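Local coordinates for protein exopolyphosphatase (Aquifex aeolicus, PDB 1T6C) that probably hydrolyses phosphoanhydride bonds of inorganic polyphosphate and guanosine pentaphosphate, as a calcium-binding member of the Ppx/GppA family with an actin-like fold, at residues E64-I67 against Q68-E72; L58-D61 against R62-E65; Y227-P231 against Q232-G236. All coordinates share one frame; numbering follows the deposited sequence.

Overall arrangement
Following the chain from its N terminus, interaction 2 comes first, where a loop enters helix 60-79 and L58-D61 meets R62-E65. Interaction 1 takes over one turn later in the same helix; the two overlap at E64 and E65, with centres about 10 Å apart. Helix 60-79 lies beside helix 99-109 and against the five-stranded sheet that contains strands 12-19 and 23-32. Interaction 3 follows much later, at the short helix between helix 214-223 and strand 238-240, beside the six-stranded sheet; its centre is about 31 Å from that of interaction 1. Each contact joins two adjoining segments, so none closes a long loop, and interaction 3 neither nests with nor crosses the other two.

Interaction 1 (E64-I67 against Q68-E72); sequences EETI and QVLKE
Helix 60-79 passes through E64-I67 and Q68-E72 as regular alpha-helix, each residue of the first segment giving its carbonyl oxygen to the backbone N-H four places on. K71 N lies 2.9 Å from I67 O, while L70 N is 3.0 Å from T66 O, and the N-H...O angles of the four bonds stay near 155° to 160°. Side chains at the same spacing then meet along two flanks. T66 and L70 run side by side, pointing the same way, with T66 CG2 4.1 Å from L70 CD1; L70 CG also rests on T66 O at 3.3 Å. The threonine methyl is anti to the backbone N, which puts OG1 beside that nitrogen (chi1 -64°); threonine suits this place because the methyl packs while the hydroxyl bonds to R62 O one turn back and to T46 OG1. In the actin-like fold this is a helix laid against a sheet: V69 and L70, buried aliphatic residues suited to that side, touch V24 of strand 23-32, L70 reaches I17 and I19 of strand 12-19, and T66, I67 and L70 also face helix 99-109. On the second flank the aliphatic shaft of K71, extended beyond CG, crosses I67, and its CE is 4.0 Å from I67 CG2. K71 NZ stops 6.9 Å from E64 OE1, too far for a salt bridge, and E64 pairs instead with R105 of helix 99-109.

Interaction 2 (L58-D61 against R62-E65); sequences LQED and RIEE
L58 and I63 form the tightly packed side of this helix start, with L58 CB 3.9 Å from I63 CD1 and the side chains of both lying on F102 of helix 99-109. A branched aliphatic chain suits each buried place. Q59 occupies the N-cap position of helix 60-79, and its carbonyl opens the helical bonding: I63 N meets Q59 O at 3.0 Å, nearly along the C=O axis, and R62 N adds a weak bond to the same oxygen. On another flank of this first turn the contact is polar. D61 has CG between its backbone N and carbonyl carbon (chi1 67°), a torsion that brings OD2 to the edge of the R62 guanidinium, in its plane. There D61 OD2 accepts from R62 NE at 3.1 Å and from R62 NH2 at 3.2 Å, both from above one face of the carboxylate, whose plane stands 80° from that of the guanidinium. R62 NH1 bonds to E65 OE1 at 2.6 Å, nearly straight at 169°, and also to T46 O, so two acids and a loop carbonyl fix the flat group's rotation. On the exposed side the carboxylates of E60 and E64 do not touch, although E64 N bonds to E60 O. A water donates to E60 OE1 at 2.9 Å and to E64 OE2 at 2.7 Å; E64 OE2 also pairs with R105 of helix 99-109, and water and arginine together probably ease the carboxylates' repulsion.

Interaction 3 (Y227-P231 against Q232-G236); sequences YPYDP and QKVHG
P231 O is gripped by two backbone donors: H235 N at 2.9 Å, in a bond close to straight (169°), and V234 N at 3.2 Å, coming from above the carbonyl plane. D230 holds the other end of this turn with both carboxylate oxygens. Its CG is anti to the backbone N (chi1 180°), a torsion that lets OD1 accept from Q232 N at 3.0 Å while OD2 turns its anti lone pair to K233 NZ at 2.8 Å. This is an aspartate N-cap on a short, weakly bonded helix in the connection between helix 214-223 and strand 238-240; P231 suits the position after the cap, where a residue needs no N-H to give. An alanine in place of D230 is likely to leave Q232 N without its capping acceptor and K233 without its countercharge, its amine less firmly fixed. K233 NZ also donates to a water that bonds to P228 O. Elsewhere in the turn the Y229 side chain crosses V234 at about a right angle, with Y229 CE1 3.7 Å from V234 CG2, while the phenol OH bonds to D297. V234, the buried residue here, packs onto A220 of helix 214-223 and V295 of strand 292-296.

Interaction 1 (E64-I67 against Q68-E72)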
ATOM      1  N   GLU A  64      20.834   1.147 -12.948  1.00 18.95           N
ATOM      2  CA  GLU A  64      21.530  -0.070 -13.350  1.00 19.62           C
ATOM      3  C   GLU A  64      21.215  -1.201 -12.389  1.00 18.77           C
ATOM      4  O   GLU A  64      21.020  -2.335 -12.818  1.00 18.94           O
ATOM      5  CB  GLU A  64      23.040   0.169 -13.369  1.00 20.52           C
ATOM      6  CG  GLU A  64      23.477   1.132 -14.447  1.00 24.89           C
ATOM      7  CD  GLU A  64      23.376   0.564 -15.850  1.00 27.82           C
ATOM      8  OE1 GLU A  64      23.167  -0.662 -16.037  1.00 29.66           O
ATOM      9  OE2 GLU A  64      23.564   1.362 -16.785  1.00 31.87           O
ATOM     10  N   GLU A  65      21.161  -0.903 -11.095  1.00 19.33           N
ATOM     11  CA  GLU A  65      20.823  -1.937 -10.127  1.00 19.79           C
ATOM     12  C   GLU A  65      19.389  -2.418 -10.369  1.00 19.33           C
ATOM     13  O   GLU A  65      19.091  -3.616 -10.270  1.00 19.23           O
ATOM     14  CB  GLU A  65      20.947  -1.464  -8.678  1.00 21.21           C
ATOM     15  CG  GLU A  65      20.793  -2.634  -7.723  1.00 24.32           C
ATOM     16  CD  GLU A  65      21.013  -2.299  -6.259  1.00 29.40           C
ATOM     17  OE1 GLU A  65      21.385  -1.164  -5.966  1.00 32.70           O
ATOM     18  OE2 GLU A  65      20.805  -3.194  -5.403  1.00 31.74           O
ATOM     19  N   THR A  66      18.503  -1.476 -10.672  1.00 17.75           N
ATOM     20  CA  THR A  66      17.091  -1.821 -10.883  1.00 16.44           C
ATOM     21  C   THR A  66      16.949  -2.718 -12.116  1.00 16.30           C
ATOM     22  O   THR A  66      16.258  -3.730 -12.062  1.00 15.09           O
ATOM     23  CB  THR A  66      16.238  -0.565 -10.995  1.00 15.83           C
ATOM     24  OG1 THR A  66      16.260   0.172  -9.768  1.00 16.07           O
ATOM     25  CG2 THR A  66      14.753  -0.915 -11.188  1.00 14.85           C
ATOM     26  N   ILE A  67      17.670  -2.396 -13.193  1.00 16.37           N
ATOM     27  CA  ILE A  67      17.661  -3.240 -14.377  1.00 17.03           C
ATOM     28  C   ILE A  67      18.179  -4.647 -14.027  1.00 16.64           C
ATOM     29  O   ILE A  67      17.605  -5.636 -14.461  1.00 15.46           O
ATOM     30  CB  ILE A  67      18.437  -2.581 -15.538  1.00 18.01           C
ATOM     31  CG1 ILE A  67      17.638  -1.388 -16.064  1.00 18.48           C
ATOM     32  CG2 ILE A  67      18.715  -3.567 -16.671  1.00 18.41           C
ATOM     33  CD1 ILE A  67      18.330  -0.602 -17.101  1.00 20.94           C
ATOM     34  N   GLN A  68      19.247  -4.762 -13.234  1.00 17.66           N
ATOM     35  CA  GLN A  68      19.768  -6.090 -12.896  1.00 17.94           C
ATOM     36  C   GLN A  68      18.755  -6.906 -12.086  1.00 16.19           C
ATOM     37  O   GLN A  68      18.593  -8.076 -12.348  1.00 16.19           O
ATOM     38  CB  GLN A  68      21.120  -6.003 -12.162  1.00 19.26           C
ATOM     39  CG  GLN A  68      21.850  -7.366 -11.961  1.00 25.16           C
ATOM     40  CD  GLN A  68      21.708  -8.376 -13.135  1.00 31.40           C
ATOM     41  OE1 GLN A  68      20.985  -9.403 -13.025  1.00 34.25           O
ATOM     42  NE2 GLN A  68      22.395  -8.093 -14.243  1.00 34.62           N
ATOM     43  N   VAL A  69      18.045  -6.269 -11.164  1.00 16.00           N
ATOM     44  CA  VAL A  69      17.004  -6.937 -10.367  1.00 14.74           C
ATOM     45  C   VAL A  69      15.878  -7.431 -11.277  1.00 14.14           C
ATOM     46  O   VAL A  69      15.363  -8.542 -11.109  1.00 13.65           O
ATOM     47  CB  VAL A  69      16.412  -5.997  -9.288  1.00 14.71           C
ATOM     48  CG1 VAL A  69      15.142  -6.589  -8.694  1.00 17.84           C
ATOM     49  CG2 VAL A  69      17.453  -5.719  -8.199  1.00 16.94           C
ATOM     50  N   LEU A  70      15.513  -6.600 -12.247  1.00 13.83           N
ATOM     51  CA  LEU A  70      14.434  -6.931 -13.160  1.00 13.28           C
ATOM     52  C   LEU A  70      14.841  -8.113 -14.034  1.00 13.03           C
ATOM     53  O   LEU A  70      14.015  -8.960 -14.328  1.00 12.36           O
ATOM     54  CB  LEU A  70      13.991  -5.709 -13.994  1.00 12.79           C
ATOM     55  CG  LEU A  70      13.324  -4.596 -13.216  1.00 11.88           C
ATOM     56  CD1 LEU A  70      13.109  -3.363 -14.048  1.00 14.18           C
ATOM     57  CD2 LEU A  70      11.976  -5.068 -12.636  1.00 12.92           C
ATOM     58  N   LYS A  71      16.108  -8.177 -14.457  1.00 14.74           N
ATOM     59  CA  LYS A  71      16.581  -9.337 -15.200  1.00 15.22           C
ATOM     60  C   LYS A  71      16.444 -10.618 -14.365  1.00 15.76           C
ATOM     61  O   LYS A  71      15.992 -11.643 -14.874  1.00 15.96           O
ATOM     62  CB  LYS A  71      18.021  -9.135 -15.702  1.00 16.27           C
ATOM     63  CG  LYS A  71      18.166  -8.070 -16.763  1.00 15.45           C
ATOM     64  CD  LYS A  71      19.649  -7.827 -17.094  1.00 18.05           C
ATOM     65  CE  LYS A  71      19.860  -7.007 -18.298  1.00 19.04           C
ATOM     66  NZ  LYS A  71      21.340  -6.839 -18.533  1.00 22.61           N
ATOM     67  N   GLU A  72      16.790 -10.536 -13.078  1.00 16.08           N
ATOM     68  CA  GLU A  72      16.686 -11.668 -12.174  1.00 16.39           C
ATOM     69  C   GLU A  72      15.231 -12.081 -12.004  1.00 15.09           C
ATOM     70  O   GLU A  72      14.923 -13.255 -12.061  1.00 14.28           O
ATOM     71  CB  GLU A  72      17.332 -11.329 -10.843  1.00 18.35           C
ATOM     72  CG  GLU A  72      18.839 -11.194 -11.019  1.00 24.14           C
ATOM     73  CD  GLU A  72      19.552 -10.480  -9.889  1.00 32.97           C
ATOM     74  OE1 GLU A  72      18.916 -10.213  -8.839  1.00 39.41           O
ATOM     75  OE2 GLU A  72      20.778 -10.197 -10.059  1.00 39.64           O
TER

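Interaction 2 (L58-D61 against R62-E65)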
ATOM      1  N   LEU A  58      16.447  10.235 -12.187  1.00 27.28           N
ATOM      2  CA  LEU A  58      16.863   8.949 -11.631  1.00 25.71           C
ATOM      3  C   LEU A  58      18.352   8.850 -11.792  1.00 24.96           C
ATOM      4  O   LEU A  58      18.882   9.173 -12.844  1.00 23.95           O
ATOM      5  CB  LEU A  58      16.234   7.777 -12.394  1.00 25.06           C
ATOM      6  CG  LEU A  58      14.706   7.751 -12.506  1.00 23.78           C
ATOM      7  CD1 LEU A  58      14.275   6.530 -13.311  1.00 22.78           C
ATOM      8  CD2 LEU A  58      14.025   7.783 -11.186  1.00 23.38           C
ATOM      9  N   GLN A  59      19.032   8.408 -10.749  1.00 24.89           N
ATOM     10  CA  GLN A  59      20.473   8.280 -10.804  1.00 25.16           C
ATOM     11  C   GLN A  59      20.876   7.017 -11.528  1.00 24.81           C
ATOM     12  O   GLN A  59      20.232   5.962 -11.404  1.00 23.04           O
ATOM     13  CB  GLN A  59      21.069   8.315  -9.394  1.00 25.61           C
ATOM     14  CG  GLN A  59      20.806   9.622  -8.639  1.00 29.25           C
ATOM     15  CD  GLN A  59      21.240  10.860  -9.424  1.00 33.43           C
ATOM     16  OE1 GLN A  59      20.390  11.602  -9.962  1.00 37.01           O
ATOM     17  NE2 GLN A  59      22.559  11.073  -9.524  1.00 34.85           N
ATOM     18  N   GLU A  60      21.955   7.108 -12.284  1.00 24.22           N
ATOM     19  CA  GLU A  60      22.361   6.009 -13.145  1.00 25.06           C
ATOM     20  C   GLU A  60      22.663   4.738 -12.389  1.00 24.20           C
ATOM     21  O   GLU A  60      22.319   3.671 -12.861  1.00 23.87           O
ATOM     22  CB  GLU A  60      23.572   6.398 -13.997  1.00 25.55           C
ATOM     23  CG  GLU A  60      23.257   7.432 -15.076  1.00 27.45           C
ATOM     24  CD  GLU A  60      22.210   6.963 -16.076  1.00 28.67           C
ATOM     25  OE1 GLU A  60      22.041   5.746 -16.270  1.00 30.85           O
ATOM     26  OE2 GLU A  60      21.565   7.819 -16.690  1.00 30.63           O
ATOM     27  N   ASP A  61      23.305   4.835 -11.222  1.00 24.27           N
ATOM     28  CA  ASP A  61      23.650   3.623 -10.480  1.00 24.32           C
ATOM     29  C   ASP A  61      22.394   2.907  -9.951  1.00 23.15           C
ATOM     30  O   ASP A  61      22.380   1.675  -9.859  1.00 23.31           O
ATOM     31  CB  ASP A  61      24.663   3.908  -9.369  1.00 25.20           C
ATOM     32  CG  ASP A  61      24.109   4.765  -8.271  1.00 28.24           C
ATOM     33  OD1 ASP A  61      23.457   5.778  -8.569  1.00 33.44           O
ATOM     34  OD2 ASP A  61      24.289   4.515  -7.061  1.00 33.84           O
ATOM     35  N   ARG A  62      21.350   3.680  -9.636  1.00 21.60           N
ATOM     36  CA  ARG A  62      20.066   3.140  -9.174  1.00 19.92           C
ATOM     37  C   ARG A  62      19.284   2.522 -10.353  1.00 19.13           C
ATOM     38  O   ARG A  62      18.628   1.486 -10.205  1.00 18.52           O
ATOM     39  CB  ARG A  62      19.217   4.231  -8.531  1.00 20.24           C
ATOM     40  CG  ARG A  62      19.852   5.000  -7.397  1.00 20.11           C
ATOM     41  CD  ARG A  62      20.185   4.162  -6.174  1.00 20.53           C
ATOM     42  NE  ARG A  62      21.470   3.469  -6.316  1.00 22.50           N
ATOM     43  CZ  ARG A  62      21.677   2.161  -6.210  1.00 25.20           C
ATOM     44  NH1 ARG A  62      20.689   1.324  -5.960  1.00 22.94           N
ATOM     45  NH2 ARG A  62      22.900   1.671  -6.344  1.00 26.24           N
ATOM     46  N   ILE A  63      19.391   3.137 -11.525  1.00 18.83           N
ATOM     47  CA  ILE A  63      18.841   2.540 -12.747  1.00 19.03           C
ATOM     48  C   ILE A  63      19.507   1.197 -13.013  1.00 19.25           C
ATOM     49  O   ILE A  63      18.856   0.221 -13.329  1.00 17.53           O
ATOM     50  CB  ILE A  63      19.034   3.476 -13.979  1.00 19.26           C
ATOM     51  CG1 ILE A  63      18.020   4.607 -13.939  1.00 19.03           C
ATOM     52  CG2 ILE A  63      18.968   2.700 -15.291  1.00 19.82           C
ATOM     53  CD1 ILE A  63      18.290   5.714 -14.954  1.00 21.70           C
ATOM     54  N   GLU A  64      20.834   1.147 -12.948  1.00 18.95           N
ATOM     55  CA  GLU A  64      21.530  -0.070 -13.350  1.00 19.62           C
ATOM     56  C   GLU A  64      21.215  -1.201 -12.389  1.00 18.77           C
ATOM     57  O   GLU A  64      21.020  -2.335 -12.818  1.00 18.94           O
ATOM     58  CB  GLU A  64      23.040   0.169 -13.369  1.00 20.52           C
ATOM     59  CG  GLU A  64      23.477   1.132 -14.447  1.00 24.89           C
ATOM     60  CD  GLU A  64      23.376   0.564 -15.850  1.00 27.82           C
ATOM     61  OE1 GLU A  64      23.167  -0.662 -16.037  1.00 29.66           O
ATOM     62  OE2 GLU A  64      23.564   1.362 -16.785  1.00 31.87           O
ATOM     63  N   GLU A  65      21.161  -0.903 -11.095  1.00 19.33           N
ATOM     64  CA  GLU A  65      20.823  -1.937 -10.127  1.00 19.79           C
ATOM     65  C   GLU A  65      19.389  -2.418 -10.369  1.00 19.33           C
ATOM     66  O   GLU A  65      19.091  -3.616 -10.270  1.00 19.23           O
ATOM     67  CB  GLU A  65      20.947  -1.464  -8.678  1.00 21.21           C
ATOM     68  CG  GLU A  65      20.793  -2.634  -7.723  1.00 24.32           C
ATOM     69  CD  GLU A  65      21.013  -2.299  -6.259  1.00 29.40           C
ATOM     70  OE1 GLU A  65      21.385  -1.164  -5.966  1.00 32.70           O
ATOM     71  OE2 GLU A  65      20.805  -3.194  -5.403  1.00 31.74           O
TER
HETATM   72  O   HOH W   1      24.328   3.942 -16.466  1.00 37.83           O

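Interaction 3 (Y227-P231 against Q232-G236)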
ATOM      1  N   TYR A 227       2.373 -12.160  16.887  1.00 12.73           N
ATOM      2  CA  TYR A 227       3.808 -12.035  16.812  1.00 12.15           C
ATOM      3  C   TYR A 227       4.412 -13.436  16.703  1.00 12.03           C
ATOM      4  O   TYR A 227       4.118 -14.270  17.543  1.00 12.22           O
ATOM      5  CB  TYR A 227       4.342 -11.397  18.082  1.00 12.95           C
ATOM      6  CG  TYR A 227       5.842 -11.401  18.164  1.00 11.83           C
ATOM      7  CD1 TYR A 227       6.607 -10.454  17.507  1.00 15.86           C
ATOM      8  CD2 TYR A 227       6.499 -12.389  18.887  1.00 14.87           C
ATOM      9  CE1 TYR A 227       7.979 -10.484  17.585  1.00 15.93           C
ATOM     10  CE2 TYR A 227       7.881 -12.413  18.960  1.00 15.46           C
ATOM     11  CZ  TYR A 227       8.599 -11.480  18.319  1.00 17.50           C
ATOM     12  OH  TYR A 227       9.986 -11.527  18.396  1.00 18.42           O
ATOM     13  N   PRO A 228       5.266 -13.693  15.719  1.00 12.35           N
ATOM     14  CA  PRO A 228       5.554 -12.797  14.600  1.00 11.70           C
ATOM     15  C   PRO A 228       4.337 -12.536  13.731  1.00 10.64           C
ATOM     16  O   PRO A 228       3.300 -13.230  13.814  1.00 11.05           O
ATOM     17  CB  PRO A 228       6.616 -13.572  13.791  1.00 12.33           C
ATOM     18  CG  PRO A 228       7.192 -14.591  14.772  1.00 12.08           C
ATOM     19  CD  PRO A 228       6.049 -14.951  15.654  1.00 11.74           C
ATOM     20  N   TYR A 229       4.464 -11.539  12.879  1.00 11.36           N
ATOM     21  CA  TYR A 229       3.412 -11.188  11.950  1.00 12.44           C
ATOM     22  C   TYR A 229       3.072 -12.420  11.134  1.00 11.84           C
ATOM     23  O   TYR A 229       3.930 -13.103  10.622  1.00 11.45           O
ATOM     24  CB  TYR A 229       3.828 -10.038  11.030  1.00 12.08           C
ATOM     25  CG  TYR A 229       2.675  -9.579  10.139  1.00 12.53           C
ATOM     26  CD1 TYR A 229       1.757  -8.671  10.615  1.00 12.84           C
ATOM     27  CD2 TYR A 229       2.542 -10.033   8.846  1.00 13.31           C
ATOM     28  CE1 TYR A 229       0.674  -8.256   9.821  1.00 15.46           C
ATOM     29  CE2 TYR A 229       1.488  -9.614   8.039  1.00 14.59           C
ATOM     30  CZ  TYR A 229       0.559  -8.712   8.538  1.00 13.98           C
ATOM     31  OH  TYR A 229      -0.497  -8.277   7.758  1.00 15.92           O
ATOM     32  N   ASP A 230       1.778 -12.704  11.010  1.00 11.32           N
ATOM     33  CA  ASP A 230       1.286 -13.815  10.199  1.00 11.94           C
ATOM     34  C   ASP A 230       0.049 -13.281   9.493  1.00 12.86           C
ATOM     35  O   ASP A 230      -0.955 -12.988  10.157  1.00 11.55           O
ATOM     36  CB  ASP A 230       0.931 -14.985  11.119  1.00 11.83           C
ATOM     37  CG  ASP A 230       0.409 -16.216  10.384  1.00 13.81           C
ATOM     38  OD1 ASP A 230       0.118 -16.149   9.156  1.00 15.86           O
ATOM     39  OD2 ASP A 230       0.222 -17.289  10.997  1.00 15.65           O
ATOM     40  N   PRO A 231       0.094 -13.160   8.166  1.00 14.03           N
ATOM     41  CA  PRO A 231      -1.071 -12.654   7.428  1.00 15.21           C
ATOM     42  C   PRO A 231      -2.356 -13.441   7.730  1.00 16.06           C
ATOM     43  O   PRO A 231      -3.423 -12.842   7.741  1.00 15.27           O
ATOM     44  CB  PRO A 231      -0.680 -12.859   5.958  1.00 16.45           C
ATOM     45  CG  PRO A 231       0.703 -13.173   5.912  1.00 16.79           C
ATOM     46  CD  PRO A 231       1.171 -13.581   7.260  1.00 13.89           C
ATOM     47  N   GLN A 232      -2.278 -14.751   7.959  1.00 16.55           N
ATOM     48  CA  GLN A 232      -3.480 -15.532   8.253  1.00 18.71           C
ATOM     49  C   GLN A 232      -4.198 -15.081   9.521  1.00 18.22           C
ATOM     50  O   GLN A 232      -5.422 -15.265   9.652  1.00 20.04           O
ATOM     51  CB  GLN A 232      -3.145 -17.016   8.304  1.00 20.89           C
ATOM     52  CG  GLN A 232      -2.959 -17.603   6.927  1.00 26.43           C
ATOM     53  CD  GLN A 232      -2.536 -19.087   6.942  1.00 30.35           C
ATOM     54  OE1 GLN A 232      -2.935 -19.865   7.830  1.00 36.09           O
ATOM     55  NE2 GLN A 232      -1.742 -19.472   5.952  1.00 31.99           N
ATOM     56  N   LYS A 233      -3.459 -14.508  10.466  1.00 17.22           N
ATOM     57  CA  LYS A 233      -4.015 -14.080  11.745  1.00 16.69           C
ATOM     58  C   LYS A 233      -4.493 -12.636  11.714  1.00 16.72           C
ATOM     59  O   LYS A 233      -5.145 -12.186  12.658  1.00 19.54           O
ATOM     60  CB  LYS A 233      -2.980 -14.255  12.866  1.00 17.02           C
ATOM     61  CG  LYS A 233      -2.533 -15.713  13.090  1.00 15.56           C
ATOM     62  CD  LYS A 233      -1.605 -15.775  14.282  1.00 18.71           C
ATOM     63  CE  LYS A 233      -1.108 -17.160  14.600  1.00 18.48           C
ATOM     64  NZ  LYS A 233       0.101 -17.506  13.813  1.00 17.06           N
ATOM     65  N   VAL A 234      -4.095 -11.877  10.695  1.00 15.52           N
ATOM     66  CA  VAL A 234      -4.389 -10.462  10.617  1.00 14.68           C
ATOM     67  C   VAL A 234      -5.428 -10.152   9.550  1.00 13.65           C
ATOM     68  O   VAL A 234      -6.303  -9.322   9.753  1.00 13.11           O
ATOM     69  CB  VAL A 234      -3.082  -9.656  10.361  1.00 15.23           C
ATOM     70  CG1 VAL A 234      -3.340  -8.218   9.934  1.00 16.51           C
ATOM     71  CG2 VAL A 234      -2.217  -9.683  11.627  1.00 16.35           C
ATOM     72  N   HIS A 235      -5.334 -10.808   8.410  1.00 12.58           N
ATOM     73  CA  HIS A 235      -6.271 -10.553   7.321  1.00 12.97           C
ATOM     74  C   HIS A 235      -7.699 -10.873   7.743  1.00 14.11           C
ATOM     75  O   HIS A 235      -7.977 -11.962   8.207  1.00 14.96           O
ATOM     76  CB  HIS A 235      -5.896 -11.427   6.151  1.00 13.86           C
ATOM     77  CG  HIS A 235      -6.637 -11.090   4.897  1.00 11.50           C
ATOM     78  ND1 HIS A 235      -7.673 -11.852   4.407  1.00 15.40           N
ATOM     79  CD2 HIS A 235      -6.484 -10.060   4.043  1.00  9.30           C
ATOM     80  CE1 HIS A 235      -8.124 -11.292   3.299  1.00  9.28           C
ATOM     81  NE2 HIS A 235      -7.416 -10.213   3.049  1.00 15.18           N
ATOM     82  N   GLY A 236      -8.594  -9.912   7.567  1.00 14.11           N
ATOM     83  CA  GLY A 236      -9.980 -10.067   7.935  1.00 14.86           C
ATOM     84  C   GLY A 236     -10.309  -9.681   9.369  1.00 14.85           C
ATOM     85  O   GLY A 236     -11.467  -9.674   9.729  1.00 15.19           O
TER
HETATM   86  O   HOH W   2       2.142 -15.552  14.743  1.00 11.72           O